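Local coordinates for protein beta-catenin homolog sys-1 (Caenorhabditis elegans, PDB 3C2G) that works as a beta-catenin-like transcription coregulator in the Wnt asymmetry pathway, directly binding the TCF factor POP-1 and activating or repressing target genes, at residues Met21-Met26 with Ile58-Lys63; Gly171-Tyr176 with Ile192-Ile197; Ile435-Leu440 with Leu483-Glu488. One frame throughout, in Å; residues are numbered along the deposited sequence.

Contact 1. Residues Met21-Met26 with Ile58-Lys63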
loop_
_atom_site.group_PDB
_atom_site.type_symbol
_atom_site.label_atom_id
_atom_site.label_comp_id
_atom_site.label_asym_id
_atom_site.label_seq_id
_atom_site.Cartn_x
_atom_site.Cartn_y
_atom_site.Cartn_z
HETATM N N MSE A 21 38.786 -14.289 -36.418
HETATM C CA MSE A 21 37.838 -14.575 -37.490
HETATM C C MSE A 21 37.314 -16.004 -37.429
HETATM O O MSE A 21 36.161 -16.257 -37.772
HETATM C CB MSE A 21 38.445 -14.273 -38.861
HETATM C CG MSE A 21 37.453 -13.647 -39.844
HETATM SE SE MSE A 21 36.465 -12.090 -39.109
HETATM C CE MSE A 21 37.975 -10.937 -38.599
ATOM N N GLN A 22 38.159 -16.929 -36.979
ATOM C CA GLN A 22 37.742 -18.315 -36.808
ATOM C C GLN A 22 36.821 -18.456 -35.590
ATOM O O GLN A 22 35.876 -19.251 -35.604
ATOM C CB GLN A 22 38.954 -19.249 -36.704
ATOM N N ARG A 23 37.092 -17.665 -34.553
ATOM C CA ARG A 23 36.266 -17.651 -33.347
ATOM C C ARG A 23 34.833 -17.228 -33.630
ATOM O O ARG A 23 33.893 -17.809 -33.089
ATOM C CB ARG A 23 36.887 -16.764 -32.274
ATOM C CG ARG A 23 38.182 -17.315 -31.745
ATOM C CD ARG A 23 38.497 -16.814 -30.379
ATOM N NE ARG A 23 39.205 -17.852 -29.646
ATOM C CZ ARG A 23 39.311 -17.908 -28.323
ATOM N NH1 ARG A 23 38.746 -16.970 -27.563
ATOM N NH2 ARG A 23 39.980 -18.910 -27.766
ATOM N N LEU A 24 34.679 -16.230 -34.492
ATOM C CA LEU A 24 33.374 -15.778 -34.937
ATOM C C LEU A 24 32.634 -16.887 -35.678
ATOM O O LEU A 24 31.464 -17.157 -35.387
ATOM C CB LEU A 24 33.520 -14.534 -35.821
ATOM C CG LEU A 24 32.278 -13.891 -36.445
ATOM C CD1 LEU A 24 31.236 -13.495 -35.399
ATOM C CD2 LEU A 24 32.697 -12.681 -37.262
ATOM N N HIS A 25 33.327 -17.528 -36.624
ATOM C CA HIS A 25 32.757 -18.633 -37.386
ATOM C C HIS A 25 32.304 -19.758 -36.456
ATOM O O HIS A 25 31.214 -20.307 -36.624
ATOM C CB HIS A 25 33.756 -19.160 -38.431
ATOM C CG HIS A 25 33.219 -20.285 -39.267
ATOM N ND1 HIS A 25 32.463 -20.076 -40.401
ATOM C CD2 HIS A 25 33.312 -21.629 -39.120
ATOM C CE1 HIS A 25 32.120 -21.242 -40.921
ATOM N NE2 HIS A 25 32.621 -22.200 -40.161
HETATM N N MSE A 26 33.145 -20.085 -35.476
HETATM C CA MSE A 26 32.845 -21.136 -34.507
HETATM C C MSE A 26 31.612 -20.792 -33.666
HETATM O O MSE A 26 30.781 -21.658 -33.395
HETATM C CB MSE A 26 34.062 -21.419 -33.617
HETATM C CG MSE A 26 35.206 -22.166 -34.317
HETATM SE SE MSE A 26 36.799 -22.538 -33.187
HETATM C CE MSE A 26 37.472 -20.734 -32.915
ATOM N N ILE A 58 30.999 -19.193 -23.951
ATOM C CA ILE A 58 30.335 -17.893 -23.869
ATOM C C ILE A 58 31.184 -16.913 -23.051
ATOM O O ILE A 58 31.531 -15.813 -23.527
ATOM C CB ILE A 58 28.905 -18.019 -23.307
ATOM C CG1 ILE A 58 28.000 -18.677 -24.356
ATOM C CG2 ILE A 58 28.380 -16.647 -22.902
ATOM C CD1 ILE A 58 26.711 -19.193 -23.819
ATOM N N TYR A 59 31.560 -17.338 -21.849
ATOM C CA TYR A 59 32.397 -16.525 -20.970
ATOM C C TYR A 59 33.717 -16.129 -21.641
ATOM O O TYR A 59 34.060 -14.946 -21.713
ATOM C CB TYR A 59 32.646 -17.279 -19.668
ATOM C CG TYR A 59 33.447 -16.538 -18.620
ATOM C CD1 TYR A 59 33.517 -15.144 -18.617
ATOM C CD2 TYR A 59 34.112 -17.235 -17.605
ATOM C CE1 TYR A 59 34.239 -14.472 -17.660
ATOM C CE2 TYR A 59 34.820 -16.567 -16.626
ATOM C CZ TYR A 59 34.882 -15.185 -16.660
ATOM O OH TYR A 59 35.602 -14.496 -15.709
ATOM N N ASP A 60 34.441 -17.118 -22.156
ATOM C CA ASP A 60 35.705 -16.854 -22.829
ATOM C C ASP A 60 35.591 -15.886 -24.017
ATOM O O ASP A 60 36.436 -15.005 -24.184
ATOM C CB ASP A 60 36.374 -18.158 -23.272
ATOM C CG ASP A 60 37.750 -17.919 -23.832
ATOM O OD1 ASP A 60 38.677 -17.694 -23.016
ATOM O OD2 ASP A 60 37.885 -17.907 -25.082
ATOM N N GLY A 61 34.557 -16.051 -24.834
ATOM C CA GLY A 61 34.321 -15.168 -25.986
ATOM C C GLY A 61 34.081 -13.698 -25.641
ATOM O O GLY A 61 34.408 -12.806 -26.422
ATOM N N LEU A 62 33.526 -13.444 -24.458
ATOM C CA LEU A 62 33.246 -12.079 -24.023
ATOM C C LEU A 62 34.483 -11.354 -23.516
ATOM O O LEU A 62 34.496 -10.136 -23.461
ATOM C CB LEU A 62 32.124 -12.056 -22.977
ATOM C CG LEU A 62 30.776 -12.588 -23.480
ATOM C CD1 LEU A 62 29.770 -12.761 -22.357
ATOM C CD2 LEU A 62 30.207 -11.699 -24.567
ATOM N N LYS A 63 35.523 -12.101 -23.154
ATOM C CA LYS A 63 36.775 -11.502 -22.680
ATOM C C LYS A 63 37.477 -10.725 -23.789
ATOM O O LYS A 63 37.392 -11.108 -24.959
ATOM C CB LYS A 63 37.712 -12.566 -22.110
ATOM C CG LYS A 63 37.257 -13.107 -20.782
ATOM C CD LYS A 63 38.241 -14.088 -20.188
ATOM C CE LYS A 63 37.553 -14.928 -19.135
ATOM N NZ LYS A 63 38.513 -15.608 -18.230
#

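Contact 2. Residues Gly171-Tyr176 with Ile192-Ile197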
loop_
_atom_site.group_PDB
_atom_site.type_symbol
_atom_site.label_atom_id
_atom_site.label_comp_id
_atom_site.label_asym_id
_atom_site.label_seq_id
_atom_site.Cartn_x
_atom_site.Cartn_y
_atom_site.Cartn_z
ATOM N N GLY A 171 25.505 1.355 -10.023
ATOM C CA GLY A 171 25.950 2.530 -10.775
ATOM C C GLY A 171 25.427 2.512 -12.201
ATOM O O GLY A 171 24.776 3.461 -12.645
ATOM N N THR A 172 25.677 1.417 -12.913
ATOM C CA THR A 172 25.292 1.328 -14.309
ATOM C C THR A 172 23.783 1.514 -14.484
ATOM O O THR A 172 23.361 2.282 -15.345
ATOM C CB THR A 172 25.814 0.018 -14.972
ATOM O OG1 THR A 172 27.224 0.142 -15.206
ATOM C CG2 THR A 172 25.119 -0.258 -16.314
ATOM N N LEU A 173 22.987 0.834 -13.659
ATOM C CA LEU A 173 21.530 0.921 -13.750
ATOM C C LEU A 173 21.041 2.338 -13.437
ATOM O O LEU A 173 20.113 2.834 -14.088
ATOM C CB LEU A 173 20.840 -0.076 -12.812
ATOM C CG LEU A 173 20.969 -1.595 -13.012
ATOM C CD1 LEU A 173 20.393 -2.306 -11.806
ATOM C CD2 LEU A 173 20.309 -2.115 -14.303
ATOM N N SER A 174 21.679 2.982 -12.452
ATOM C CA SER A 174 21.277 4.307 -11.998
ATOM C C SER A 174 21.515 5.367 -13.042
ATOM O O SER A 174 20.825 6.385 -13.050
ATOM C CB SER A 174 22.021 4.702 -10.726
ATOM O OG SER A 174 21.575 3.920 -9.640
ATOM N N GLU A 175 22.502 5.151 -13.905
ATOM C CA GLU A 175 22.830 6.145 -14.920
ATOM C C GLU A 175 21.633 6.354 -15.859
ATOM O O GLU A 175 21.480 7.418 -16.445
ATOM C CB GLU A 175 24.113 5.770 -15.677
ATOM C CG GLU A 175 24.719 6.931 -16.493
ATOM C CD GLU A 175 26.048 6.595 -17.193
ATOM O OE1 GLU A 175 26.789 5.695 -16.709
ATOM O OE2 GLU A 175 26.359 7.249 -18.226
ATOM N N TYR A 176 20.765 5.354 -15.967
ATOM C CA TYR A 176 19.555 5.497 -16.758
ATOM C C TYR A 176 18.532 6.430 -16.110
ATOM O O TYR A 176 17.586 6.864 -16.764
ATOM C CB TYR A 176 18.899 4.151 -17.028
ATOM C CG TYR A 176 19.592 3.280 -18.048
ATOM C CD1 TYR A 176 19.129 3.217 -19.361
ATOM C CD2 TYR A 176 20.681 2.477 -17.693
ATOM C CE1 TYR A 176 19.725 2.385 -20.293
ATOM C CE2 TYR A 176 21.293 1.669 -18.617
ATOM C CZ TYR A 176 20.812 1.619 -19.920
ATOM O OH TYR A 176 21.411 0.793 -20.855
ATOM N N ILE A 192 12.667 -4.217 -13.423
ATOM C CA ILE A 192 12.657 -5.613 -12.966
ATOM C C ILE A 192 13.864 -5.926 -12.081
ATOM O O ILE A 192 13.711 -6.507 -11.014
ATOM C CB ILE A 192 12.587 -6.588 -14.160
ATOM C CG1 ILE A 192 11.323 -6.322 -15.002
ATOM C CG2 ILE A 192 12.631 -8.032 -13.690
ATOM C CD1 ILE A 192 9.991 -6.416 -14.224
ATOM N N ILE A 193 15.044 -5.483 -12.505
ATOM C CA ILE A 193 16.287 -5.730 -11.788
ATOM C C ILE A 193 16.361 -4.975 -10.454
ATOM O O ILE A 193 16.706 -5.562 -9.430
ATOM C CB ILE A 193 17.520 -5.396 -12.671
ATOM C CG1 ILE A 193 17.531 -6.284 -13.916
ATOM C CG2 ILE A 193 18.807 -5.563 -11.883
ATOM C CD1 ILE A 193 18.267 -5.702 -15.085
ATOM N N PHE A 194 16.055 -3.679 -10.468
ATOM C CA PHE A 194 15.930 -2.902 -9.232
ATOM C C PHE A 194 14.950 -3.556 -8.264
ATOM O O PHE A 194 15.271 -3.775 -7.104
ATOM C CB PHE A 194 15.511 -1.460 -9.511
ATOM C CG PHE A 194 16.664 -0.526 -9.685
ATOM C CD1 PHE A 194 17.603 -0.364 -8.667
ATOM C CD2 PHE A 194 16.815 0.198 -10.853
ATOM C CE1 PHE A 194 18.690 0.494 -8.815
ATOM C CE2 PHE A 194 17.899 1.065 -11.013
ATOM C CZ PHE A 194 18.839 1.211 -9.989
ATOM N N ARG A 195 13.776 -3.912 -8.752
ATOM C CA ARG A 195 12.807 -4.571 -7.903
ATOM C C ARG A 195 13.420 -5.812 -7.267
ATOM O O ARG A 195 13.234 -6.063 -6.079
ATOM C CB ARG A 195 11.562 -4.939 -8.705
ATOM C CG ARG A 195 10.471 -5.613 -7.892
ATOM C CD ARG A 195 9.261 -5.945 -8.758
ATOM N NE ARG A 195 8.169 -6.498 -7.965
ATOM C CZ ARG A 195 7.199 -5.772 -7.417
ATOM N NH1 ARG A 195 7.179 -4.454 -7.575
ATOM N NH2 ARG A 195 6.246 -6.365 -6.710
ATOM N N PHE A 196 14.173 -6.564 -8.064
ATOM C CA PHE A 196 14.698 -7.854 -7.675
ATOM C C PHE A 196 15.794 -7.764 -6.611
ATOM O O PHE A 196 15.786 -8.538 -5.663
ATOM C CB PHE A 196 15.182 -8.600 -8.933
ATOM C CG PHE A 196 15.797 -9.948 -8.657
ATOM C CD1 PHE A 196 15.000 -11.038 -8.308
ATOM C CD2 PHE A 196 17.176 -10.125 -8.759
ATOM C CE1 PHE A 196 15.568 -12.287 -8.048
ATOM C CE2 PHE A 196 17.755 -11.376 -8.516
ATOM C CZ PHE A 196 16.945 -12.459 -8.155
ATOM N N ILE A 197 16.725 -6.830 -6.758
ATOM C CA ILE A 197 17.827 -6.715 -5.809
ATOM C C ILE A 197 17.415 -6.002 -4.519
ATOM O O ILE A 197 18.045 -6.169 -3.472
ATOM C CB ILE A 197 19.082 -6.013 -6.418
ATOM C CG1 ILE A 197 18.782 -4.563 -6.788
ATOM C CG2 ILE A 197 19.630 -6.788 -7.623
ATOM C CD1 ILE A 197 19.998 -3.791 -7.253
#

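Contact 3. Residues Ile435-Leu440 with Leu483-Glu488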
loop_
_atom_site.group_PDB
_atom_site.type_symbol
_atom_site.label_atom_id
_atom_site.label_comp_id
_atom_site.label_asym_id
_atom_site.label_seq_id
_atom_site.Cartn_x
_atom_site.Cartn_y
_atom_site.Cartn_z
ATOM N N ILE A 435 -26.912 14.075 9.711
ATOM C CA ILE A 435 -28.115 13.645 10.408
ATOM C C ILE A 435 -29.361 13.568 9.531
ATOM O O ILE A 435 -30.457 13.315 10.036
ATOM C CB ILE A 435 -28.402 14.428 11.736
ATOM C CG1 ILE A 435 -28.316 15.949 11.545
ATOM C CG2 ILE A 435 -27.492 13.936 12.867
ATOM C CD1 ILE A 435 -29.592 16.568 11.002
ATOM N N GLU A 436 -29.212 13.743 8.219
ATOM C CA GLU A 436 -30.328 13.482 7.302
ATOM C C GLU A 436 -30.694 12.006 7.360
ATOM O O GLU A 436 -29.828 11.170 7.598
ATOM C CB GLU A 436 -29.984 13.887 5.874
ATOM C CG GLU A 436 -30.061 15.388 5.600
ATOM C CD GLU A 436 -29.676 15.747 4.171
ATOM O OE1 GLU A 436 -29.275 14.840 3.404
ATOM O OE2 GLU A 436 -29.775 16.938 3.812
ATOM N N ILE A 437 -31.966 11.674 7.137
ATOM C CA ILE A 437 -32.441 10.309 7.417
ATOM C C ILE A 437 -31.847 9.228 6.523
ATOM O O ILE A 437 -31.673 8.095 6.960
ATOM C CB ILE A 437 -33.980 10.173 7.416
ATOM C CG1 ILE A 437 -34.573 10.673 6.105
ATOM C CG2 ILE A 437 -34.576 10.886 8.608
ATOM C CD1 ILE A 437 -35.888 10.033 5.793
ATOM N N ASP A 438 -31.537 9.573 5.281
ATOM C CA ASP A 438 -31.002 8.588 4.358
ATOM C C ASP A 438 -29.636 8.047 4.789
ATOM O O ASP A 438 -29.431 6.841 4.769
ATOM C CB ASP A 438 -30.952 9.142 2.935
ATOM C CG ASP A 438 -30.869 8.042 1.873
ATOM O OD1 ASP A 438 -31.076 6.837 2.191
ATOM O OD2 ASP A 438 -30.595 8.391 0.703
ATOM N N ILE A 439 -28.717 8.922 5.191
ATOM C CA ILE A 439 -27.406 8.460 5.611
ATOM C C ILE A 439 -27.428 7.787 6.994
ATOM O O ILE A 439 -26.680 6.825 7.242
ATOM C CB ILE A 439 -26.314 9.555 5.503
ATOM C CG1 ILE A 439 -24.927 8.902 5.370
ATOM C CG2 ILE A 439 -26.382 10.528 6.676
ATOM C CD1 ILE A 439 -23.853 9.826 4.901
ATOM N N LEU A 440 -28.300 8.260 7.879
ATOM C CA LEU A 440 -28.505 7.581 9.162
ATOM C C LEU A 440 -28.950 6.143 8.942
ATOM O O LEU A 440 -28.442 5.234 9.587
ATOM C CB LEU A 440 -29.523 8.315 10.042
ATOM C CG LEU A 440 -29.043 9.563 10.791
ATOM C CD1 LEU A 440 -30.174 10.117 11.638
ATOM C CD2 LEU A 440 -27.822 9.311 11.663
ATOM N N LEU A 483 -33.343 9.691 17.090
ATOM C CA LEU A 483 -33.912 8.463 17.626
ATOM C C LEU A 483 -35.283 8.134 17.056
ATOM O O LEU A 483 -35.913 7.167 17.479
ATOM C CB LEU A 483 -33.965 8.507 19.155
ATOM C CG LEU A 483 -32.638 8.393 19.907
ATOM C CD1 LEU A 483 -32.886 8.378 21.386
ATOM C CD2 LEU A 483 -31.877 7.142 19.511
ATOM N N ASN A 484 -35.740 8.924 16.091
ATOM C CA ASN A 484 -37.007 8.645 15.409
ATOM C C ASN A 484 -36.824 7.961 14.064
ATOM O O ASN A 484 -37.802 7.583 13.416
ATOM C CB ASN A 484 -37.834 9.921 15.218
ATOM C CG ASN A 484 -38.258 10.563 16.539
ATOM O OD1 ASN A 484 -38.350 9.901 17.592
ATOM N ND2 ASN A 484 -38.507 11.868 16.489
ATOM N N VAL A 485 -35.572 7.810 13.643
ATOM C CA VAL A 485 -35.273 7.163 12.376
ATOM C C VAL A 485 -35.288 5.643 12.550
ATOM O O VAL A 485 -34.583 5.091 13.400
ATOM C CB VAL A 485 -33.925 7.643 11.789
ATOM C CG1 VAL A 485 -33.724 7.094 10.386
ATOM C CG2 VAL A 485 -33.869 9.167 11.778
ATOM N N ILE A 486 -36.113 4.995 11.734
ATOM C CA ILE A 486 -36.338 3.561 11.782
ATOM C C ILE A 486 -35.952 2.995 10.422
ATOM O O ILE A 486 -36.353 3.534 9.396
ATOM C CB ILE A 486 -37.840 3.272 12.050
ATOM C CG1 ILE A 486 -38.345 4.036 13.285
ATOM C CG2 ILE A 486 -38.127 1.780 12.149
ATOM C CD1 ILE A 486 -37.727 3.615 14.613
ATOM N N ASP A 487 -35.172 1.923 10.392
ATOM C CA ASP A 487 -34.783 1.344 9.105
ATOM C C ASP A 487 -35.863 0.405 8.557
ATOM O O ASP A 487 -36.613 -0.204 9.322
ATOM C CB ASP A 487 -33.448 0.612 9.207
ATOM C CG ASP A 487 -33.580 -0.730 9.879
ATOM O OD1 ASP A 487 -34.006 -0.761 11.053
ATOM O OD2 ASP A 487 -33.268 -1.755 9.225
ATOM N N GLU A 488 -35.918 0.291 7.232
ATOM C CA GLU A 488 -36.881 -0.572 6.537
ATOM C C GLU A 488 -36.667 -2.061 6.817
ATOM O O GLU A 488 -37.630 -2.817 6.938
ATOM C CB GLU A 488 -36.835 -0.320 5.020
#

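Contact 1. Residues Met21-Met26 with Ile58-Lys63
An interhelical salt bridge between R23 and D60 joins helix 20-37 to the late part of helix 47-62 at the N-terminal end of the all-helical armadillo domain. The CA atoms of R23 and G61 lie 8.0 Å apart, and the arginine side chain reaches across to the aspartate. R23 NH1 donates to D60 OD2 at 2.8 Å. The aspartate oxygen is met almost end-on, in line with its C-O bond, but it sits 29° out of the guanidinium plane, and the hydrogen bond is correspondingly bent. Guanidinium and carboxylate planes are turned 68° against each other, so the pairing is not a coplanar two-pronged one; the bond runs through NH1, with NH2 3.5 Å from the same D60 OD2. On the aspartate, CG lies anti to the backbone N (chi1 -174°), swinging the carboxylate out to the arginine. The charged pair is fixed from outside as well. W14 donates its indole NE1 to D60 OD2, giving that oxygen a second grip, and also makes a cation-pi contact with R23, while Y73 of helix 71-90 touches the arginine side chain. Held by several partners, the guanidinium probably has little freedom to rotate; its NE is taken up by the backbone O of T17, at a different corner from the NH1 that reaches D60 OD2.

Contact 2. Residues Gly171-Tyr176 with Ile192-Ile197
L173 lays its CD1 methyl over the face of the F194 ring, 4.2 Å from the ring centroid and just 9° off the ring normal, a well-centred CH-pi contact. Nearer the backbone, L173 CB meets the rim of the same ring, 3.6 Å from F194 CE2 and almost as close to CZ. The leucine methyl has a second neighbour: L173 CD1 touches I193 CG2 at 3.6 Å, the isoleucine branch that stands anti to its own backbone N, and the two side chains cross at about a right angle. This is helix-helix packing inside the armadillo domain, between helix 167-174 and helix 189-198, joined by a mostly non-helical connection. S174 approaches F194 differently, bringing OG to the ring edge, in its plane, 3.9 Å from CZ; the hydroxyl is hydrogen-bonded to the backbone O of V170, one turn earlier. Replacing F194 by an alanine would probably leave L173 CD1 without the flat surface it rests on and open a gap between the two helices. Elsewhere the ring of F194 packs edge-to-face with F208 and touches L266 of helix 251-270, while I193 touches F144 of helix 134-150.

Contact 3. Residues Ile435-Leu440 with Leu483-Glu488
V485 turns CG1 anti to its backbone N (chi1 -173°), and its other methyl, CG2, is thereby presented to I437 and L440. On the helix side, I437 has CG1 between its backbone N and carbonyl carbon (chi1 55°), which carries the ethyl arm away and puts the CG2 methyl against the valine. L440 comes to the same methyl with CD1, the end of its side chain. These residues join the first turn of helix 437-448 to the long loop between helices 457-472 and 494-507, a helix-loop packing contact of the armadillo domain. The side-chain contacts are all apolar, and no hydrogen bond crosses between the segments. V485 CG2 meets I437 CG2 at 3.7 Å, methyl to methyl, and meets L440 CD1 at 3.8 Å. I437 and L440 are three positions apart and lie on one flank of the helix, against which the single valine is set; L440 and V485 cross at about a right angle. The backbones come near as well, 6.5 Å between the CA atoms of I437 and V485. E436 holds the N-cap position, and its backbone O accepts from the N of L440, closing the turn that displays both hydrophobic side chains. The loop has its own fixings: D487 OD2 accepts a hydrogen bond from the backbone N of R490 and OD1 one from that of E492, while N493 ND2 hydrogen-bonds to the O of L483. I437 is exposed, whereas L440 and V485 are buried. The second valine methyl, CG1, comes within 4.1 Å of the carbonyl O of I437.

From the N terminus, contact 1 comes first, closing the 31 residues between its segments near the start of the armadillo domain and tying helix 20-37 to helix 47-62. Contact 2 follows, bringing helix 167-174 and helix 189-198 together with 15 residues between its segments, its centre about 28 Å from that of contact 1. Contact 3 closes the longest span, 42 residues, and joins helix 437-448 to a loop beyond helix 457-472. The three stand in series, with none nested or crossed. Contacts 1 and 2 share one side of the chain's centre and contact 3 lies opposite, with centres 1 and 3 about 81 Å apart along the elongated molecule.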